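Local coordinates for protein VIN1 (Oscarella pearsei, PDB 6BFI) that binds actin filaments as a sponge homologue of vinculin and may play a role in cell-cell adhesion, at residues A[438-442]-A[485-490]; A[444-449]-A[478-483]; A[451-456]-A[471-475]. One frame throughout, in Å; residues are numbered along the deposited sequence.

Interaction 1 of 3, residues A[438-442]-A[485-490]; sequences LRKEA and SMGRSV
L438 of helix 432-449 and M486, S489 and V490 of helix 466-493 meet across an antiparallel helix pair, part of the all-helical bundle architecture of the vinculin family. The short segments run at 154° with axes 9.6 Å apart, and the closest CA pair is E441 to M486, 5.7 Å. The tight part of the contact is apolar. One methyl of L438, CD2, does most of the touching: it reaches V490 CG2 at 3.8 Å, S489 CB at the same range and M486 CG slightly farther off, while the side chains of L438 and V490 cross at about a right angle. In M486, CG anti to N (chi1 -164°) and an extended next torsion put SD 3.7 Å from A442 CA; the bend at chi3 only redirects CE. Helix 399-427 closes this buried side, with V424 against L438, and L417 and A421 against M486. The looser side is polar and partly exposed. E441 extends beyond CG across the helix gap, passing its CB by M486 CB and CG, and lays its carboxylate beside the turn S485-S489. R488 there belongs to the solvent side, its NH2 6.9 Å from E441 OE1, too far for a direct bond. S485 OG turns back to its own helix, bonding to A482 O. An alanine in place of E441 would probably leave the S489 hydroxyl without its mate across the helices and uncover the backbone beside M486. OE2 itself lies 3.3 Å from M486 CA and accepts the S489 OG hydrogen bond, 2.8 Å long, on its syn side but 32° out of the carboxylate plane.

Interaction 2 of 3, residues A[444-449]-A[478-483]; sequences KLRDIS and KWLEAA
The indole of W479 carries L445 CD1 over one face, 3.9 Å from the centroid of the five-membered ring and 21° off its normal, a CH-pi contact. A483 CB, from the ring's own helix, lies over the same face, likewise offset toward the rim. At the edge stands S449: its OG is 2.9 Å from W479 NE1, but the N-H...O angle of 127° makes this a weak hydrogen bond. I448 CG2 approaches the ring obliquely. S449 OG is also hydrogen-bonded to T414 OG1 of helix 399-427, which NE1 meets weakly as well, so the buried polar edge has a second partner. F410 of that helix meets the indole ring to ring, the planes well inclined to each other. The segments are neighbouring antiparallel helices of a vinculin-family bundle, at 168° with axes 9.4 Å apart. L445 sends CD1 into the seam, where it also touches A483 CB at 3.8 Å and, slightly farther off, A482 CB. Away from the indole the contact turns polar. K444, fully extended, passes CE over A482 CB at 3.7 Å before its NZ forms a salt bridge with E481 OE2, 3.5 Å away; the two side chains cross at about a right angle.

Interaction 3 of 3, residues A[451-456]-A[471-475]; sequences AVVPAA and YLRTV
A455 and L472 form the closest CA pair of the two segments, 5.4 Å apart, where the helical segments 452-456 and 471-475 run antiparallel at 161° with axes 9.2 Å apart. This near approach falls where one side is alanine. L472 fills the seam: its first torsion, chi1 171°, swings the branch away from its own N and toward the other helix. CD1 comes to 3.5 Å from A456 N. The same methyl packs on A456 CB at 3.7 Å and, slightly farther off, on A455 CB. Its second methyl, CD2, lies over A456 CA at 3.9 Å, so both branches of the leucine bear on one alanine. One turn along, V475 CG1 meets V452 CG2 at 3.9 Å, and the same methyl lies near A451 O. Y471 touches A455 CB obliquely through CD2, while V475 CG2, from its own helix, lies over one ring face, offset toward the rim. Beyond the segments, V452 rests on F410 and on I383 and L386 of helix 381-390, whereas Y471 turns to helices 185-215 and 224-249. All the touching residues are buried and apolar contacts carry the interface, an alanine-lined antiparallel pairing within the helical bundle fold of the vinculin family.

In the fold
The three contacts follow helix 466-493 along its length, at centres about 12, 20 and 31 Å from the centre of the chain. Interactions 1 and 2 both join it to helix 432-449; interaction 3 joins it to helix 452-460, which follows after a short break. Neighbours touch: M486 CE lies 3.6 Å from L445 CD2 between interactions 1 and 2, and W479 CD1 4.0 Å from V452 CG2 between 2 and 3, whereas 1 and 3 do not meet. Chemistry shifts along this line. Interaction 1 is partly buried with a carboxylate-hydroxyl bond; interaction 2 is buried, with a weak indole N-H bond to a serine inside and a salt bridge at its exposed margin; interaction 3 is wholly buried and apolar.

Interaction 1 of 3, residues A[438-442]-A[485-490]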
ATOM      1  N   LEU A 438       0.933  -1.256  -7.145  1.00 57.10           N
ATOM      2  CA  LEU A 438       0.778  -1.491  -8.576  1.00 55.13           C
ATOM      3  C   LEU A 438       1.408  -0.366  -9.387  1.00 56.01           C
ATOM      4  O   LEU A 438       2.160  -0.615 -10.338  1.00 56.36           O
ATOM      5  CB  LEU A 438      -0.704  -1.635  -8.921  1.00 57.95           C
ATOM      6  CG  LEU A 438      -1.136  -2.978  -9.504  1.00 59.30           C
ATOM      7  CD1 LEU A 438      -2.611  -2.942  -9.882  1.00 63.49           C
ATOM      8  CD2 LEU A 438      -0.275  -3.339 -10.701  1.00 53.99           C
ATOM      9  N   ARG A 439       1.114   0.884  -9.021  1.00 56.90           N
ATOM     10  CA  ARG A 439       1.686   2.012  -9.749  1.00 58.85           C
ATOM     11  C   ARG A 439       3.208   2.009  -9.665  1.00 60.13           C
ATOM     12  O   ARG A 439       3.893   2.339 -10.644  1.00 56.11           O
ATOM     13  CB  ARG A 439       1.117   3.327  -9.214  1.00 59.69           C
ATOM     14  CG  ARG A 439      -0.386   3.477  -9.404  1.00 58.92           C
ATOM     15  CD  ARG A 439      -0.832   4.903  -9.133  1.00 61.35           C
ATOM     16  NE  ARG A 439      -2.227   5.124  -9.500  1.00 62.56           N
ATOM     17  CZ  ARG A 439      -3.229   5.182  -8.630  1.00 65.58           C
ATOM     18  NH1 ARG A 439      -2.994   5.039  -7.331  1.00 64.74           N
ATOM     19  NH2 ARG A 439      -4.467   5.388  -9.058  1.00 73.75           N
ATOM     20  N   LYS A 440       3.757   1.629  -8.507  1.00 63.35           N
ATOM     21  CA  LYS A 440       5.207   1.547  -8.365  1.00 60.50           C
ATOM     22  C   LYS A 440       5.787   0.500  -9.309  1.00 60.22           C
ATOM     23  O   LYS A 440       6.781   0.751 -10.002  1.00 62.02           O
ATOM     24  CB  LYS A 440       5.576   1.235  -6.913  1.00 63.90           C
ATOM     25  CG  LYS A 440       7.050   1.429  -6.590  1.00 70.04           C
ATOM     26  CD  LYS A 440       7.318   1.308  -5.094  1.00 79.32           C
ATOM     27  CE  LYS A 440       7.318  -0.142  -4.634  1.00 85.06           C
ATOM     28  NZ  LYS A 440       8.510  -0.884  -5.134  1.00 87.07           N
ATOM     29  N   GLU A 441       5.168  -0.683  -9.359  1.00 61.84           N
ATOM     30  CA  GLU A 441       5.660  -1.729 -10.250  1.00 61.78           C
ATOM     31  C   GLU A 441       5.539  -1.325 -11.715  1.00 57.36           C
ATOM     32  O   GLU A 441       6.378  -1.712 -12.541  1.00 57.57           O
ATOM     33  CB  GLU A 441       4.912  -3.035  -9.985  1.00 62.87           C
ATOM     34  CG  GLU A 441       5.052  -3.527  -8.555  1.00 67.68           C
ATOM     35  CD  GLU A 441       4.396  -4.872  -8.327  1.00 73.78           C
ATOM     36  OE1 GLU A 441       4.774  -5.559  -7.354  1.00 80.30           O
ATOM     37  OE2 GLU A 441       3.506  -5.242  -9.119  1.00 75.29           O
ATOM     38  N   ALA A 442       4.515  -0.540 -12.057  1.00 54.14           N
ATOM     39  CA  ALA A 442       4.389  -0.044 -13.423  1.00 49.81           C
ATOM     40  C   ALA A 442       5.504   0.942 -13.754  1.00 48.92           C
ATOM     41  O   ALA A 442       6.130   0.854 -14.819  1.00 49.59           O
ATOM     42  CB  ALA A 442       3.017   0.600 -13.622  1.00 49.35           C
ATOM     43  N   SER A 485       5.862  -9.859 -12.184  1.00 60.70           N
ATOM     44  CA  SER A 485       5.359  -9.473 -10.868  1.00 56.94           C
ATOM     45  C   SER A 485       4.215  -8.470 -10.989  1.00 54.79           C
ATOM     46  O   SER A 485       3.190  -8.597 -10.299  1.00 53.72           O
ATOM     47  CB  SER A 485       6.491  -8.901 -10.018  1.00 54.74           C
ATOM     48  OG  SER A 485       6.951  -7.676 -10.555  1.00 57.78           O
ATOM     49  N   MET A 486       4.369  -7.470 -11.863  1.00 52.83           N
ATOM     50  CA  MET A 486       3.268  -6.547 -12.120  1.00 52.68           C
ATOM     51  C   MET A 486       2.033  -7.297 -12.603  1.00 51.95           C
ATOM     52  O   MET A 486       0.903  -6.958 -12.229  1.00 51.78           O
ATOM     53  CB  MET A 486       3.687  -5.491 -13.142  1.00 49.84           C
ATOM     54  CG  MET A 486       2.765  -4.283 -13.188  1.00 50.70           C
ATOM     55  SD  MET A 486       3.055  -3.233 -14.623  1.00 52.25           S
ATOM     56  CE  MET A 486       2.375  -4.262 -15.923  1.00 47.21           C
ATOM     57  N   GLY A 487       2.234  -8.330 -13.425  1.00 47.65           N
ATOM     58  CA  GLY A 487       1.115  -9.151 -13.854  1.00 42.34           C
ATOM     59  C   GLY A 487       0.461  -9.895 -12.705  1.00 50.47           C
ATOM     60  O   GLY A 487      -0.758 -10.074 -12.685  1.00 54.27           O
ATOM     61  N   ARG A 488       1.262 -10.343 -11.734  1.00 51.24           N
ATOM     62  CA  ARG A 488       0.695 -10.987 -10.552  1.00 56.97           C
ATOM     63  C   ARG A 488      -0.166 -10.015  -9.755  1.00 57.67           C
ATOM     64  O   ARG A 488      -1.240 -10.384  -9.265  1.00 60.50           O
ATOM     65  CB  ARG A 488       1.801 -11.558  -9.666  1.00 65.05           C
ATOM     66  CG  ARG A 488       2.142 -13.011  -9.940  1.00 76.75           C
ATOM     67  CD  ARG A 488       2.900 -13.618  -8.769  1.00 86.68           C
ATOM     68  NE  ARG A 488       4.052 -12.807  -8.381  1.00 90.43           N
ATOM     69  CZ  ARG A 488       5.272 -12.951  -8.888  1.00 93.77           C
ATOM     70  NH1 ARG A 488       5.503 -13.879  -9.806  1.00 93.98           N
ATOM     71  NH2 ARG A 488       6.261 -12.168  -8.479  1.00 96.41           N
ATOM     72  N   SER A 489       0.290  -8.770  -9.602  1.00 55.56           N
ATOM     73  CA  SER A 489      -0.525  -7.787  -8.893  1.00 55.62           C
ATOM     74  C   SER A 489      -1.820  -7.502  -9.648  1.00 52.39           C
ATOM     75  O   SER A 489      -2.908  -7.451  -9.047  1.00 46.59           O
ATOM     76  CB  SER A 489       0.268  -6.498  -8.681  1.00 57.11           C
ATOM     77  OG  SER A 489       1.431  -6.742  -7.911  1.00 61.62           O
ATOM     78  N   VAL A 490      -1.722  -7.323 -10.968  1.00 50.78           N
ATOM     79  CA  VAL A 490      -2.909  -7.062 -11.779  1.00 51.02           C
ATOM     80  C   VAL A 490      -3.913  -8.201 -11.639  1.00 55.67           C
ATOM     81  O   VAL A 490      -5.112  -7.975 -11.430  1.00 58.31           O
ATOM     82  CB  VAL A 490      -2.512  -6.828 -13.245  1.00 45.37           C
ATOM     83  CG1 VAL A 490      -3.719  -6.938 -14.145  1.00 44.70           C
ATOM     84  CG2 VAL A 490      -1.866  -5.460 -13.397  1.00 43.54           C
TER

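Interaction 2 of 3, residues A[444-449]-A[478-483]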
ATOM      1  N   LYS A 444       8.406   1.123 -12.401  1.00 48.67           N
ATOM      2  CA  LYS A 444       9.613   0.317 -12.547  1.00 49.14           C
ATOM      3  C   LYS A 444       9.657  -0.365 -13.908  1.00 52.11           C
ATOM      4  O   LYS A 444      10.714  -0.413 -14.553  1.00 53.54           O
ATOM      5  CB  LYS A 444       9.693  -0.713 -11.421  1.00 57.14           C
ATOM      6  CG  LYS A 444      10.528  -1.936 -11.764  1.00 67.61           C
ATOM      7  CD  LYS A 444      10.907  -2.732 -10.528  1.00 74.51           C
ATOM      8  CE  LYS A 444      11.680  -3.984 -10.911  1.00 77.98           C
ATOM      9  NZ  LYS A 444      12.318  -4.644  -9.739  1.00 82.76           N
ATOM     10  N   LEU A 445       8.516  -0.886 -14.371  1.00 49.35           N
ATOM     11  CA  LEU A 445       8.493  -1.558 -15.668  1.00 46.60           C
ATOM     12  C   LEU A 445       8.858  -0.601 -16.797  1.00 47.13           C
ATOM     13  O   LEU A 445       9.640  -0.954 -17.689  1.00 38.56           O
ATOM     14  CB  LEU A 445       7.122  -2.182 -15.918  1.00 43.03           C
ATOM     15  CG  LEU A 445       7.009  -2.981 -17.219  1.00 46.47           C
ATOM     16  CD1 LEU A 445       8.011  -4.121 -17.231  1.00 47.36           C
ATOM     17  CD2 LEU A 445       5.591  -3.507 -17.414  1.00 46.69           C
ATOM     18  N   ARG A 446       8.303   0.614 -16.782  1.00 50.49           N
ATOM     19  CA  ARG A 446       8.688   1.605 -17.784  1.00 53.88           C
ATOM     20  C   ARG A 446      10.180   1.911 -17.700  1.00 52.54           C
ATOM     21  O   ARG A 446      10.893   1.916 -18.719  1.00 52.40           O
ATOM     22  CB  ARG A 446       7.869   2.884 -17.601  1.00 56.59           C
ATOM     23  CG  ARG A 446       6.366   2.720 -17.793  1.00 60.12           C
ATOM     24  CD  ARG A 446       5.662   4.067 -17.700  1.00 64.55           C
ATOM     25  NE  ARG A 446       4.306   4.029 -18.239  1.00 71.63           N
ATOM     26  CZ  ARG A 446       3.204   4.032 -17.497  1.00 78.83           C
ATOM     27  NH1 ARG A 446       3.291   4.075 -16.173  1.00 81.54           N
ATOM     28  NH2 ARG A 446       2.014   3.993 -18.079  1.00 81.25           N
ATOM     29  N   ASP A 447      10.672   2.148 -16.479  1.00 49.85           N
ATOM     30  CA  ASP A 447      12.067   2.534 -16.294  1.00 55.88           C
ATOM     31  C   ASP A 447      13.016   1.475 -16.845  1.00 53.16           C
ATOM     32  O   ASP A 447      13.941   1.793 -17.602  1.00 52.08           O
ATOM     33  CB  ASP A 447      12.345   2.796 -14.814  1.00 60.49           C
ATOM     34  CG  ASP A 447      13.769   3.250 -14.564  1.00 63.54           C
ATOM     35  OD1 ASP A 447      14.089   4.412 -14.898  1.00 63.22           O
ATOM     36  OD2 ASP A 447      14.565   2.449 -14.032  1.00 66.67           O
ATOM     37  N   ILE A 448      12.802   0.207 -16.482  1.00 51.81           N
ATOM     38  CA  ILE A 448      13.669  -0.849 -16.998  1.00 53.46           C
ATOM     39  C   ILE A 448      13.428  -1.063 -18.486  1.00 54.69           C
ATOM     40  O   ILE A 448      14.325  -1.510 -19.211  1.00 60.14           O
ATOM     41  CB  ILE A 448      13.483  -2.153 -16.197  1.00 56.83           C
ATOM     42  CG1 ILE A 448      14.526  -3.193 -16.614  1.00 57.25           C
ATOM     43  CG2 ILE A 448      12.083  -2.713 -16.388  1.00 59.78           C
ATOM     44  CD1 ILE A 448      15.957  -2.681 -16.581  1.00 58.08           C
ATOM     45  N   SER A 449      12.230  -0.735 -18.974  1.00 52.46           N
ATOM     46  CA  SER A 449      11.968  -0.842 -20.405  1.00 48.65           C
ATOM     47  C   SER A 449      12.813   0.143 -21.202  1.00 51.89           C
ATOM     48  O   SER A 449      13.120  -0.112 -22.374  1.00 52.07           O
ATOM     49  CB  SER A 449      10.482  -0.622 -20.689  1.00 51.30           C
ATOM     50  OG  SER A 449       9.690  -1.620 -20.068  1.00 59.29           O
ATOM     51  N   LYS A 478      15.487  -9.117 -16.339  1.00 56.83           N
ATOM     52  CA  LYS A 478      14.974  -8.079 -15.450  1.00 53.70           C
ATOM     53  C   LYS A 478      13.613  -7.581 -15.917  1.00 49.95           C
ATOM     54  O   LYS A 478      12.688  -7.423 -15.105  1.00 51.28           O
ATOM     55  CB  LYS A 478      15.966  -6.919 -15.356  1.00 58.90           C
ATOM     56  CG  LYS A 478      17.244  -7.271 -14.621  1.00 63.44           C
ATOM     57  CD  LYS A 478      16.936  -7.737 -13.210  1.00 67.74           C
ATOM     58  CE  LYS A 478      18.112  -8.484 -12.609  1.00 74.51           C
ATOM     59  NZ  LYS A 478      17.803  -8.978 -11.239  1.00 78.41           N
ATOM     60  N   TRP A 479      13.469  -7.342 -17.224  1.00 45.56           N
ATOM     61  CA  TRP A 479      12.178  -6.915 -17.750  1.00 48.78           C
ATOM     62  C   TRP A 479      11.114  -7.983 -17.525  1.00 51.60           C
ATOM     63  O   TRP A 479       9.982  -7.668 -17.142  1.00 48.06           O
ATOM     64  CB  TRP A 479      12.291  -6.577 -19.236  1.00 47.22           C
ATOM     65  CG  TRP A 479      11.029  -5.979 -19.806  1.00 51.00           C
ATOM     66  CD1 TRP A 479      10.763  -4.653 -19.992  1.00 55.56           C
ATOM     67  CD2 TRP A 479       9.862  -6.688 -20.247  1.00 47.65           C
ATOM     68  NE1 TRP A 479       9.504  -4.493 -20.526  1.00 52.46           N
ATOM     69  CE2 TRP A 479       8.932  -5.726 -20.691  1.00 48.28           C
ATOM     70  CE3 TRP A 479       9.514  -8.040 -20.312  1.00 47.81           C
ATOM     71  CZ2 TRP A 479       7.681  -6.075 -21.193  1.00 47.04           C
ATOM     72  CZ3 TRP A 479       8.271  -8.382 -20.807  1.00 49.73           C
ATOM     73  CH2 TRP A 479       7.369  -7.404 -21.240  1.00 47.51           C
ATOM     74  N   LEU A 480      11.461  -9.252 -17.755  1.00 51.34           N
ATOM     75  CA  LEU A 480      10.495 -10.328 -17.549  1.00 52.86           C
ATOM     76  C   LEU A 480      10.109 -10.453 -16.081  1.00 56.55           C
ATOM     77  O   LEU A 480       8.952 -10.745 -15.759  1.00 60.98           O
ATOM     78  CB  LEU A 480      11.057 -11.652 -18.069  1.00 54.03           C
ATOM     79  CG  LEU A 480      11.108 -11.824 -19.587  1.00 55.65           C
ATOM     80  CD1 LEU A 480      11.713 -13.175 -19.963  1.00 60.64           C
ATOM     81  CD2 LEU A 480       9.721 -11.666 -20.189  1.00 51.60           C
ATOM     82  N   GLU A 481      11.065 -10.240 -15.174  1.00 58.96           N
ATOM     83  CA  GLU A 481      10.753 -10.304 -13.750  1.00 62.15           C
ATOM     84  C   GLU A 481       9.787  -9.194 -13.351  1.00 54.01           C
ATOM     85  O   GLU A 481       8.741  -9.455 -12.740  1.00 51.87           O
ATOM     86  CB  GLU A 481      12.039 -10.228 -12.928  1.00 72.40           C
ATOM     87  CG  GLU A 481      11.805 -10.031 -11.437  1.00 83.28           C
ATOM     88  CD  GLU A 481      12.334  -8.700 -10.933  1.00 89.89           C
ATOM     89  OE1 GLU A 481      13.396  -8.255 -11.421  1.00 88.39           O
ATOM     90  OE2 GLU A 481      11.683  -8.097 -10.051  1.00 93.77           O
ATOM     91  N   ALA A 482      10.118  -7.946 -13.699  1.00 49.00           N
ATOM     92  CA  ALA A 482       9.240  -6.833 -13.350  1.00 44.68           C
ATOM     93  C   ALA A 482       7.860  -7.001 -13.973  1.00 45.78           C
ATOM     94  O   ALA A 482       6.838  -6.790 -13.306  1.00 51.37           O
ATOM     95  CB  ALA A 482       9.869  -5.512 -13.791  1.00 41.39           C
ATOM     96  N   ALA A 483       7.813  -7.399 -15.247  1.00 48.64           N
ATOM     97  CA  ALA A 483       6.538  -7.529 -15.943  1.00 49.31           C
ATOM     98  C   ALA A 483       5.701  -8.665 -15.368  1.00 51.97           C
ATOM     99  O   ALA A 483       4.472  -8.555 -15.282  1.00 51.74           O
ATOM    100  CB  ALA A 483       6.781  -7.739 -17.437  1.00 47.34           C
TER

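Interaction 3 of 3, residues A[451-456]-A[471-475]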
ATOM      1  N   ALA A 451      15.843   0.530 -21.031  1.00 48.78           N
ATOM      2  CA  ALA A 451      17.164  -0.044 -21.252  1.00 47.53           C
ATOM      3  C   ALA A 451      17.155  -1.260 -22.169  1.00 52.96           C
ATOM      4  O   ALA A 451      18.227  -1.783 -22.488  1.00 51.26           O
ATOM      5  CB  ALA A 451      17.804  -0.421 -19.912  1.00 42.24           C
ATOM      6  N   VAL A 452      15.983  -1.717 -22.607  1.00 55.88           N
ATOM      7  CA  VAL A 452      15.905  -2.951 -23.382  1.00 51.61           C
ATOM      8  C   VAL A 452      16.376  -2.727 -24.816  1.00 51.88           C
ATOM      9  O   VAL A 452      17.204  -3.480 -25.338  1.00 47.98           O
ATOM     10  CB  VAL A 452      14.474  -3.516 -23.330  1.00 47.30           C
ATOM     11  CG1 VAL A 452      14.278  -4.586 -24.388  1.00 43.65           C
ATOM     12  CG2 VAL A 452      14.184  -4.074 -21.945  1.00 47.48           C
ATOM     13  N   VAL A 453      15.851  -1.689 -25.477  1.00 54.41           N
ATOM     14  CA  VAL A 453      16.247  -1.430 -26.866  1.00 53.82           C
ATOM     15  C   VAL A 453      17.718  -1.076 -26.989  1.00 58.50           C
ATOM     16  O   VAL A 453      18.371  -1.571 -27.922  1.00 60.26           O
ATOM     17  CB  VAL A 453      15.314  -0.374 -27.489  1.00 51.62           C
ATOM     18  CG1 VAL A 453      15.808   0.019 -28.872  1.00 50.34           C
ATOM     19  CG2 VAL A 453      13.886  -0.908 -27.565  1.00 47.91           C
ATOM     20  N   PRO A 454      18.316  -0.240 -26.126  1.00 58.18           N
ATOM     21  CA  PRO A 454      19.755   0.034 -26.279  1.00 54.62           C
ATOM     22  C   PRO A 454      20.630  -1.206 -26.205  1.00 56.15           C
ATOM     23  O   PRO A 454      21.563  -1.345 -27.007  1.00 63.24           O
ATOM     24  CB  PRO A 454      20.045   1.006 -25.128  1.00 57.96           C
ATOM     25  CG  PRO A 454      18.758   1.704 -24.913  1.00 57.02           C
ATOM     26  CD  PRO A 454      17.704   0.659 -25.126  1.00 56.16           C
ATOM     27  N   ALA A 455      20.356  -2.118 -25.269  1.00 51.74           N
ATOM     28  CA  ALA A 455      21.176  -3.321 -25.145  1.00 52.62           C
ATOM     29  C   ALA A 455      21.045  -4.204 -26.380  1.00 51.91           C
ATOM     30  O   ALA A 455      22.047  -4.657 -26.950  1.00 60.78           O
ATOM     31  CB  ALA A 455      20.789  -4.091 -23.884  1.00 45.82           C
ATOM     32  N   ALA A 456      19.806  -4.454 -26.810  1.00 49.70           N
ATOM     33  CA  ALA A 456      19.590  -5.239 -28.021  1.00 52.36           C
ATOM     34  C   ALA A 456      20.222  -4.575 -29.233  1.00 52.31           C
ATOM     35  O   ALA A 456      20.639  -5.265 -30.169  1.00 62.70           O
ATOM     36  CB  ALA A 456      18.094  -5.456 -28.249  1.00 51.46           C
ATOM     37  N   TYR A 471      24.712  -9.578 -21.424  1.00 56.34           N
ATOM     38  CA  TYR A 471      24.083  -8.407 -20.826  1.00 54.62           C
ATOM     39  C   TYR A 471      22.665  -8.217 -21.351  1.00 54.25           C
ATOM     40  O   TYR A 471      21.749  -7.907 -20.578  1.00 51.26           O
ATOM     41  CB  TYR A 471      24.923  -7.157 -21.079  1.00 53.91           C
ATOM     42  CG  TYR A 471      24.423  -5.953 -20.315  1.00 57.12           C
ATOM     43  CD1 TYR A 471      24.577  -5.871 -18.938  1.00 58.24           C
ATOM     44  CD2 TYR A 471      23.788  -4.904 -20.967  1.00 53.88           C
ATOM     45  CE1 TYR A 471      24.117  -4.777 -18.231  1.00 66.36           C
ATOM     46  CE2 TYR A 471      23.326  -3.806 -20.271  1.00 59.00           C
ATOM     47  CZ  TYR A 471      23.490  -3.748 -18.901  1.00 67.24           C
ATOM     48  OH  TYR A 471      23.030  -2.657 -18.197  1.00 71.69           O
ATOM     49  N   LEU A 472      22.465  -8.403 -22.660  1.00 56.52           N
ATOM     50  CA  LEU A 472      21.119  -8.328 -23.219  1.00 54.78           C
ATOM     51  C   LEU A 472      20.205  -9.365 -22.585  1.00 60.51           C
ATOM     52  O   LEU A 472      19.042  -9.074 -22.279  1.00 59.17           O
ATOM     53  CB  LEU A 472      21.161  -8.510 -24.736  1.00 53.04           C
ATOM     54  CG  LEU A 472      19.812  -8.680 -25.446  1.00 51.86           C
ATOM     55  CD1 LEU A 472      18.903  -7.480 -25.200  1.00 50.14           C
ATOM     56  CD2 LEU A 472      20.001  -8.913 -26.938  1.00 50.32           C
ATOM     57  N   ARG A 473      20.710 -10.584 -22.376  1.00 67.31           N
ATOM     58  CA  ARG A 473      19.895 -11.604 -21.723  1.00 71.27           C
ATOM     59  C   ARG A 473      19.557 -11.205 -20.291  1.00 72.02           C
ATOM     60  O   ARG A 473      18.427 -11.410 -19.829  1.00 76.30           O
ATOM     61  CB  ARG A 473      20.615 -12.952 -21.754  1.00 77.65           C
ATOM     62  CG  ARG A 473      19.895 -14.058 -21.002  1.00 83.40           C
ATOM     63  CD  ARG A 473      20.504 -15.411 -21.317  1.00 93.62           C
ATOM     64  NE  ARG A 473      21.962 -15.352 -21.356  1.00 99.09           N
ATOM     65  CZ  ARG A 473      22.747 -16.391 -21.624  1.00103.99           C
ATOM     66  NH1 ARG A 473      22.215 -17.579 -21.877  1.00109.04           N
ATOM     67  NH2 ARG A 473      24.065 -16.242 -21.638  1.00103.73           N
ATOM     68  N   THR A 474      20.520 -10.618 -19.577  1.00 67.25           N
ATOM     69  CA  THR A 474      20.272 -10.194 -18.202  1.00 64.38           C
ATOM     70  C   THR A 474      19.188  -9.121 -18.143  1.00 55.34           C
ATOM     71  O   THR A 474      18.259  -9.199 -17.327  1.00 55.59           O
ATOM     72  CB  THR A 474      21.566  -9.683 -17.570  1.00 67.70           C
ATOM     73  OG1 THR A 474      22.542 -10.732 -17.554  1.00 72.40           O
ATOM     74  CG2 THR A 474      21.307  -9.221 -16.152  1.00 68.18           C
ATOM     75  N   VAL A 475      19.296  -8.104 -19.003  1.00 50.81           N
ATOM     76  CA  VAL A 475      18.275  -7.061 -19.052  1.00 48.99           C
ATOM     77  C   VAL A 475      16.925  -7.661 -19.421  1.00 50.83           C
ATOM     78  O   VAL A 475      15.883  -7.268 -18.877  1.00 52.18           O
ATOM     79  CB  VAL A 475      18.691  -5.950 -20.035  1.00 49.46           C
ATOM     80  CG1 VAL A 475      17.595  -4.901 -20.146  1.00 52.27           C
ATOM     81  CG2 VAL A 475      19.994  -5.312 -19.587  1.00 50.16           C
TER